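Long-range contacts in peptidoglycan D,D-transpeptidase PbpA (Mycobacterium tuberculosis, PDB 3UPO), which probably cross-links peptidoglycan as a penicillin-binding D,D-transpeptidase in mycobacterial cell wall synthesis: residues Gln213-Pro218 with Cys253-Val258; Glu247-Ser252 with Glu372-Ala377. All coordinates share one frame; numbering follows the deposited sequence.

Interaction 1: residues Gln213-Pro218 with Cys253-Val258. With PNM (open form - penicillin g), chain C.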
loop_
_atom_site.group_PDB
_atom_site.type_symbol
_atom_site.label_atom_id
_atom_site.label_comp_id
_atom_site.label_asym_id
_atom_site.label_seq_id
_atom_site.Cartn_x
_atom_site.Cartn_y
_atom_site.Cartn_z
ATOM N N GLN A 213 5.388 17.637 -27.114
ATOM C CA GLN A 213 5.388 16.627 -28.168
ATOM C C GLN A 213 6.474 15.567 -27.995
ATOM O O GLN A 213 7.669 15.864 -27.970
ATOM C CB GLN A 213 5.505 17.294 -29.552
ATOM C CG GLN A 213 4.281 18.133 -29.953
ATOM C CD GLN A 213 3.007 17.313 -29.999
ATOM O OE1 GLN A 213 2.038 17.583 -29.266
ATOM N NE2 GLN A 213 3.001 16.292 -30.858
ATOM N N LEU A 214 6.039 14.319 -27.888
ATOM C CA LEU A 214 6.933 13.204 -27.646
ATOM C C LEU A 214 6.722 12.124 -28.704
ATOM O O LEU A 214 5.655 12.029 -29.310
ATOM C CB LEU A 214 6.642 12.624 -26.266
ATOM C CG LEU A 214 6.927 13.476 -25.031
ATOM C CD1 LEU A 214 6.097 12.983 -23.846
ATOM C CD2 LEU A 214 8.397 13.408 -24.719
ATOM N N THR A 215 7.742 11.300 -28.899
ATOM C CA THR A 215 7.687 10.224 -29.872
ATOM C C THR A 215 6.450 9.332 -29.699
ATOM O O THR A 215 6.023 9.029 -28.579
ATOM C CB THR A 215 8.984 9.375 -29.884
ATOM O OG1 THR A 215 9.006 8.575 -31.068
ATOM C CG2 THR A 215 9.091 8.455 -28.648
ATOM N N ALA A 216 5.868 8.960 -30.833
ATOM C CA ALA A 216 4.760 8.029 -30.878
ATOM C C ALA A 216 5.295 6.657 -31.287
ATOM O O ALA A 216 4.553 5.681 -31.303
ATOM C CB ALA A 216 3.714 8.510 -31.871
ATOM N N ALA A 217 6.592 6.598 -31.594
ATOM C CA ALA A 217 7.214 5.410 -32.178
ATOM C C ALA A 217 6.951 4.127 -31.373
ATOM O O ALA A 217 7.000 4.152 -30.141
ATOM C CB ALA A 217 8.696 5.636 -32.371
ATOM N N PRO A 218 6.640 3.012 -32.064
ATOM C CA PRO A 218 6.355 1.738 -31.379
ATOM C C PRO A 218 7.534 1.212 -30.574
ATOM O O PRO A 218 7.339 0.407 -29.657
ATOM C CB PRO A 218 6.037 0.764 -32.531
ATOM C CG PRO A 218 6.573 1.425 -33.782
ATOM C CD PRO A 218 6.501 2.904 -33.529
ATOM N N CYS A 253 1.777 5.196 -23.029
ATOM C CA CYS A 253 2.703 4.832 -24.097
ATOM C C CYS A 253 4.140 4.938 -23.617
ATOM O O CYS A 253 4.576 6.004 -23.181
ATOM C CB CYS A 253 2.514 5.748 -25.318
ATOM S SG CYS A 253 0.844 5.745 -26.056
ATOM N N ASN A 254 4.892 3.851 -23.773
ATOM C CA ASN A 254 6.204 3.708 -23.138
ATOM C C ASN A 254 7.317 4.582 -23.695
ATOM O O ASN A 254 7.969 5.304 -22.941
ATOM C CB ASN A 254 6.659 2.246 -23.151
ATOM C CG ASN A 254 5.864 1.380 -22.206
ATOM O OD1 ASN A 254 5.099 1.876 -21.380
ATOM N ND2 ASN A 254 6.027 0.068 -22.338
ATOM N N THR A 255 7.535 4.480 -25.006
ATOM C CA THR A 255 8.615 5.174 -25.704
ATOM C C THR A 255 8.616 6.690 -25.453
ATOM O O THR A 255 9.681 7.308 -25.363
ATOM C CB THR A 255 8.610 4.859 -27.239
ATOM O OG1 THR A 255 7.425 5.404 -27.853
ATOM C CG2 THR A 255 8.674 3.322 -27.483
ATOM N N ALA A 256 7.425 7.274 -25.333
ATOM C CA ALA A 256 7.296 8.692 -25.012
ATOM C C ALA A 256 7.886 9.017 -23.634
ATOM O O ALA A 256 8.583 10.031 -23.475
ATOM C CB ALA A 256 5.835 9.126 -25.078
ATOM N N PHE A 257 7.616 8.155 -22.649
ATOM C CA PHE A 257 8.086 8.402 -21.284
ATOM C C PHE A 257 9.558 8.087 -21.121
ATOM O O PHE A 257 10.243 8.751 -20.364
ATOM C CB PHE A 257 7.187 7.740 -20.237
ATOM C CG PHE A 257 5.920 8.500 -20.006
ATOM C CD1 PHE A 257 5.875 9.512 -19.054
ATOM C CD2 PHE A 257 4.794 8.259 -20.789
ATOM C CE1 PHE A 257 4.711 10.266 -18.860
ATOM C CE2 PHE A 257 3.629 9.000 -20.594
ATOM C CZ PHE A 257 3.598 10.014 -19.623
ATOM N N VAL A 258 10.049 7.120 -21.889
ATOM C CA VAL A 258 11.487 6.866 -22.003
ATOM C C VAL A 258 12.213 8.112 -22.523
ATOM O O VAL A 258 13.172 8.585 -21.911
ATOM C CB VAL A 258 11.758 5.653 -22.924
ATOM C CG1 VAL A 258 13.256 5.515 -23.257
ATOM C CG2 VAL A 258 11.196 4.375 -22.304
HETATM O O8 PNM C . 3.298 -0.380 -16.722
HETATM C C7 PNM C . 3.648 0.326 -17.673
HETATM N N4 PNM C . 1.531 0.572 -18.843
HETATM C C3 PNM C . 0.595 -0.511 -18.650
HETATM C C11 PNM C . -0.560 -0.069 -17.811
HETATM O O13 PNM C . -1.116 -0.925 -17.090
HETATM O O12 PNM C . -0.901 1.135 -17.862
HETATM C C2 PNM C . 0.247 -1.021 -20.063
HETATM C C10 PNM C . -0.129 -2.498 -20.059
HETATM C C9 PNM C . -0.871 -0.228 -20.737
HETATM S S1 PNM C . 1.756 -0.833 -20.966
HETATM C C5 PNM C . 2.545 0.289 -19.828
HETATM C C6 PNM C . 3.778 -0.238 -19.076
HETATM N N14 PNM C . 3.869 -1.680 -18.956
HETATM C C15 PNM C . 4.284 -2.593 -20.009
HETATM O O16 PNM C . 5.185 -1.934 -20.876
HETATM C C17 PNM C . 4.860 -3.896 -19.419
HETATM C C18 PNM C . 6.323 -4.037 -19.765
HETATM C C19 PNM C . 6.702 -4.822 -20.860
HETATM C C20 PNM C . 8.067 -4.928 -21.176
HETATM C C21 PNM C . 9.043 -4.261 -20.421
HETATM C C22 PNM C . 8.658 -3.474 -19.330
HETATM C C23 PNM C . 7.298 -3.366 -19.001
HETATM O O HOH W 1 5.029 6.390 -27.611
#
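Thr255 and Ala256, in the first turn of helix 254-264, pack against Leu214, Thr215 and Ala217 beside what is consistent with the SxN motif of a penicillin-binding transpeptidase, Ser252-Cys253-Asn254. The case illustrates how a helix start bearing a ligand-binding residue can also pack on a short strand and the loop that follows. Cys253 leads into the helix and is tied by a disulfide to Cys237. Asn254 serves the active site: its ND2 donates to O16 of the opened penicillin G at 2.6 Å (N-H...O 158°) and also to Glu230 O, while its OD1 accepts from Lys196 NZ. Thr255 carries the polar part: with chi1 at 66° its hydroxyl sits between backbone N and carbonyl carbon, and OG1 donates to Ala217 O, in the loop after strand 213-215, over 2.6 Å in the carbonyl plane. A water donates to the same OG1 and to Thr215 O, bridging the two segments. Thr215 comes across Thr255 at about a right angle, its CG2 3.5 Å from Thr255 O; its own OG1 takes the N-H of Ala217 in an ST turn, which probably helps set the turn carrying the acceptor carbonyl. At Ala256 methyl contacts take over: CB lies 3.5 Å from Thr215 O and close to Leu214 CB, and Leu214 CD2 reaches the Ala256 carbonyl oxygen. Phe257 leaves its backbone away from the strand and touches Lys196 and Thr200 of helix 196-205; its ring edge receives Cys253 O in plane, 3.3 Å from Phe257 CD2.

Interaction 2: residues Glu247-Ser252 with Glu372-Ala377. With PNM (open form - penicillin g), chain C.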
loop_
_atom_site.group_PDB
_atom_site.type_symbol
_atom_site.label_atom_id
_atom_site.label_comp_id
_atom_site.label_asym_id
_atom_site.label_seq_id
_atom_site.Cartn_x
_atom_site.Cartn_y
_atom_site.Cartn_z
ATOM N N GLU A 247 -1.479 12.922 -23.880
ATOM C CA GLU A 247 -1.999 11.784 -24.618
ATOM C C GLU A 247 -1.150 10.540 -24.346
ATOM O O GLU A 247 -1.671 9.444 -24.224
ATOM C CB GLU A 247 -2.060 12.092 -26.117
ATOM C CG GLU A 247 -3.086 11.276 -26.861
ATOM C CD GLU A 247 -2.955 11.364 -28.393
ATOM O OE1 GLU A 247 -2.411 12.348 -28.929
ATOM O OE2 GLU A 247 -3.394 10.419 -29.065
ATOM N N ALA A 248 0.165 10.724 -24.273
ATOM C CA ALA A 248 1.052 9.646 -23.893
ATOM C C ALA A 248 0.702 9.106 -22.498
ATOM O O ALA A 248 0.704 7.899 -22.291
ATOM C CB ALA A 248 2.492 10.104 -23.952
ATOM N N PHE A 249 0.397 10.007 -21.557
ATOM C CA PHE A 249 0.107 9.635 -20.165
ATOM C C PHE A 249 -1.202 8.848 -20.044
ATOM O O PHE A 249 -1.239 7.817 -19.387
ATOM C CB PHE A 249 0.092 10.869 -19.249
ATOM C CG PHE A 249 -0.200 10.560 -17.793
ATOM C CD1 PHE A 249 0.823 10.567 -16.844
ATOM C CD2 PHE A 249 -1.504 10.265 -17.366
ATOM C CE1 PHE A 249 0.556 10.290 -15.498
ATOM C CE2 PHE A 249 -1.775 9.971 -16.033
ATOM C CZ PHE A 249 -0.743 9.999 -15.093
ATOM N N VAL A 250 -2.269 9.331 -20.676
ATOM C CA VAL A 250 -3.569 8.672 -20.539
ATOM C C VAL A 250 -3.631 7.317 -21.262
ATOM O O VAL A 250 -4.343 6.415 -20.816
ATOM C CB VAL A 250 -4.765 9.606 -20.871
ATOM C CG1 VAL A 250 -4.641 10.891 -20.072
ATOM C CG2 VAL A 250 -4.879 9.890 -22.382
ATOM N N LYS A 251 -2.867 7.182 -22.353
ATOM C CA LYS A 251 -2.744 5.908 -23.061
ATOM C C LYS A 251 -1.637 5.010 -22.483
ATOM O O LYS A 251 -1.604 3.805 -22.762
ATOM C CB LYS A 251 -2.556 6.131 -24.565
ATOM C CG LYS A 251 -3.752 6.825 -25.211
ATOM C CD LYS A 251 -3.850 6.572 -26.711
ATOM C CE LYS A 251 -3.161 7.633 -27.527
ATOM N NZ LYS A 251 -3.856 7.808 -28.847
ATOM N N SER A 252 -0.762 5.602 -21.664
ATOM C CA SER A 252 0.391 4.922 -21.060
ATOM C C SER A 252 1.324 4.331 -22.117
ATOM O O SER A 252 1.631 3.115 -22.081
ATOM C CB SER A 252 -0.035 3.838 -20.035
ATOM O OG SER A 252 1.027 3.562 -19.132
ATOM N N GLU A 372 -5.506 16.154 -13.244
ATOM C CA GLU A 372 -6.136 16.237 -14.566
ATOM C C GLU A 372 -5.723 15.043 -15.406
ATOM O O GLU A 372 -6.557 14.345 -15.961
ATOM C CB GLU A 372 -5.718 17.521 -15.312
ATOM C CG GLU A 372 -6.256 18.832 -14.755
ATOM C CD GLU A 372 -5.535 20.088 -15.317
ATOM O OE1 GLU A 372 -5.108 20.082 -16.504
ATOM O OE2 GLU A 372 -5.404 21.093 -14.562
ATOM N N LEU A 373 -4.417 14.819 -15.486
ATOM C CA LEU A 373 -3.870 13.711 -16.251
ATOM C C LEU A 373 -4.400 12.359 -15.775
ATOM O O LEU A 373 -4.687 11.481 -16.602
ATOM C CB LEU A 373 -2.344 13.720 -16.176
ATOM C CG LEU A 373 -1.679 14.806 -17.016
ATOM C CD1 LEU A 373 -0.202 14.937 -16.680
ATOM C CD2 LEU A 373 -1.870 14.505 -18.495
ATOM N N MET A 374 -4.535 12.215 -14.452
ATOM C CA MET A 374 -4.988 10.993 -13.838
ATOM C C MET A 374 -6.461 10.691 -14.089
ATOM O O MET A 374 -6.816 9.536 -14.352
ATOM C CB MET A 374 -4.630 10.967 -12.349
ATOM C CG MET A 374 -3.152 10.611 -12.141
ATOM S SD MET A 374 -2.513 10.622 -10.452
ATOM C CE MET A 374 -3.114 9.045 -9.823
ATOM N N VAL A 375 -7.311 11.717 -14.020
ATOM C CA VAL A 375 -8.714 11.577 -14.421
ATOM C C VAL A 375 -8.825 11.058 -15.874
ATOM O O VAL A 375 -9.633 10.169 -16.166
ATOM C CB VAL A 375 -9.496 12.915 -14.243
ATOM C CG1 VAL A 375 -10.851 12.891 -14.970
ATOM C CG2 VAL A 375 -9.688 13.211 -12.760
ATOM N N GLY A 376 -7.996 11.608 -16.763
ATOM C CA GLY A 376 -7.946 11.190 -18.165
ATOM C C GLY A 376 -7.513 9.741 -18.334
ATOM O O GLY A 376 -8.070 9.021 -19.141
ATOM N N ALA A 377 -6.514 9.318 -17.567
ATOM C CA ALA A 377 -6.013 7.941 -17.634
ATOM C C ALA A 377 -7.015 6.935 -17.081
ATOM O O ALA A 377 -7.049 5.799 -17.558
ATOM C CB ALA A 377 -4.679 7.809 -16.923
HETATM O O8 PNM C . 3.298 -0.380 -16.722
HETATM C C7 PNM C . 3.648 0.326 -17.673
HETATM N N4 PNM C . 1.531 0.572 -18.843
HETATM C C3 PNM C . 0.595 -0.511 -18.650
HETATM C C11 PNM C . -0.560 -0.069 -17.811
HETATM O O13 PNM C . -1.116 -0.925 -17.090
HETATM O O12 PNM C . -0.901 1.135 -17.862
HETATM C C2 PNM C . 0.247 -1.021 -20.063
HETATM C C10 PNM C . -0.129 -2.498 -20.059
HETATM C C9 PNM C . -0.871 -0.228 -20.737
HETATM S S1 PNM C . 1.756 -0.833 -20.966
HETATM C C5 PNM C . 2.545 0.289 -19.828
HETATM C C6 PNM C . 3.778 -0.238 -19.076
HETATM N N14 PNM C . 3.869 -1.680 -18.956
HETATM C C15 PNM C . 4.284 -2.593 -20.009
HETATM O O16 PNM C . 5.185 -1.934 -20.876
HETATM C C17 PNM C . 4.860 -3.896 -19.419
HETATM C C18 PNM C . 6.323 -4.037 -19.765
HETATM C C19 PNM C . 6.702 -4.822 -20.860
HETATM C C20 PNM C . 8.067 -4.928 -21.176
HETATM C C21 PNM C . 9.043 -4.261 -20.421
HETATM C C22 PNM C . 8.658 -3.474 -19.330
HETATM C C23 PNM C . 7.298 -3.366 -19.001
#
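The ring of Phe249 has Leu373 CB over one face, a CH-pi contact 3.9 Å from the ring centroid and 19° off the normal, while Met374 CG and Ala377 CB approach it obliquely. This is helix-helix packing in the transpeptidase domain: the axes of segments 247-251 and 372-377 cross at -47° and approach to 8.3 Å, just before the serine of a probable SxN motif. With chi1 at -180° the Phe249 ring carbon CG lies opposite the main-chain nitrogen, which carries the ring over to Leu373 and brings CE2 to 3.3 Å from Leu373 O. Beside it Val250 inserts its CG1 branch against backbone, 3.5 Å from Ala377 N and equally near Leu373 O. Gly376 presents only main chain here, and the helices come so close that Val250 CA and Ala377 CA are 3.9 Å apart. No hydrogen bond joins the segments; the hold is apolar. Beyond Lys251 the first helix ends in a Schellman motif, with Ser252 at positive phi as its C-prime residue. With the helix ended there, Ser252 lies at the probable active site, where its OG bonds to Lys196 NZ and Lys395 NZ and accepts from N4 of the opened penicillin at 3.0 Å.

In the fold
Interactions 1 and 2 hold consecutive helices, 245-251 and 254-264, whose junction carries the probable SxN motif, and both reach the opened penicillin. Interaction 2 is the more buried: it fixes the first helix to helix 364-380 through aromatic and aliphatic packing on main chain. Interaction 1, farther from the centre of the chain and partly buried, sets the second helix against a short strand and loop, and adds a hydroxyl-carbonyl bond and a bridging water to its apolar patch. The two meet directly: Ala256 CB rests 3.7 Å from Ala248 CB, and Cys253 N probably bonds to Ala248 O across the junction.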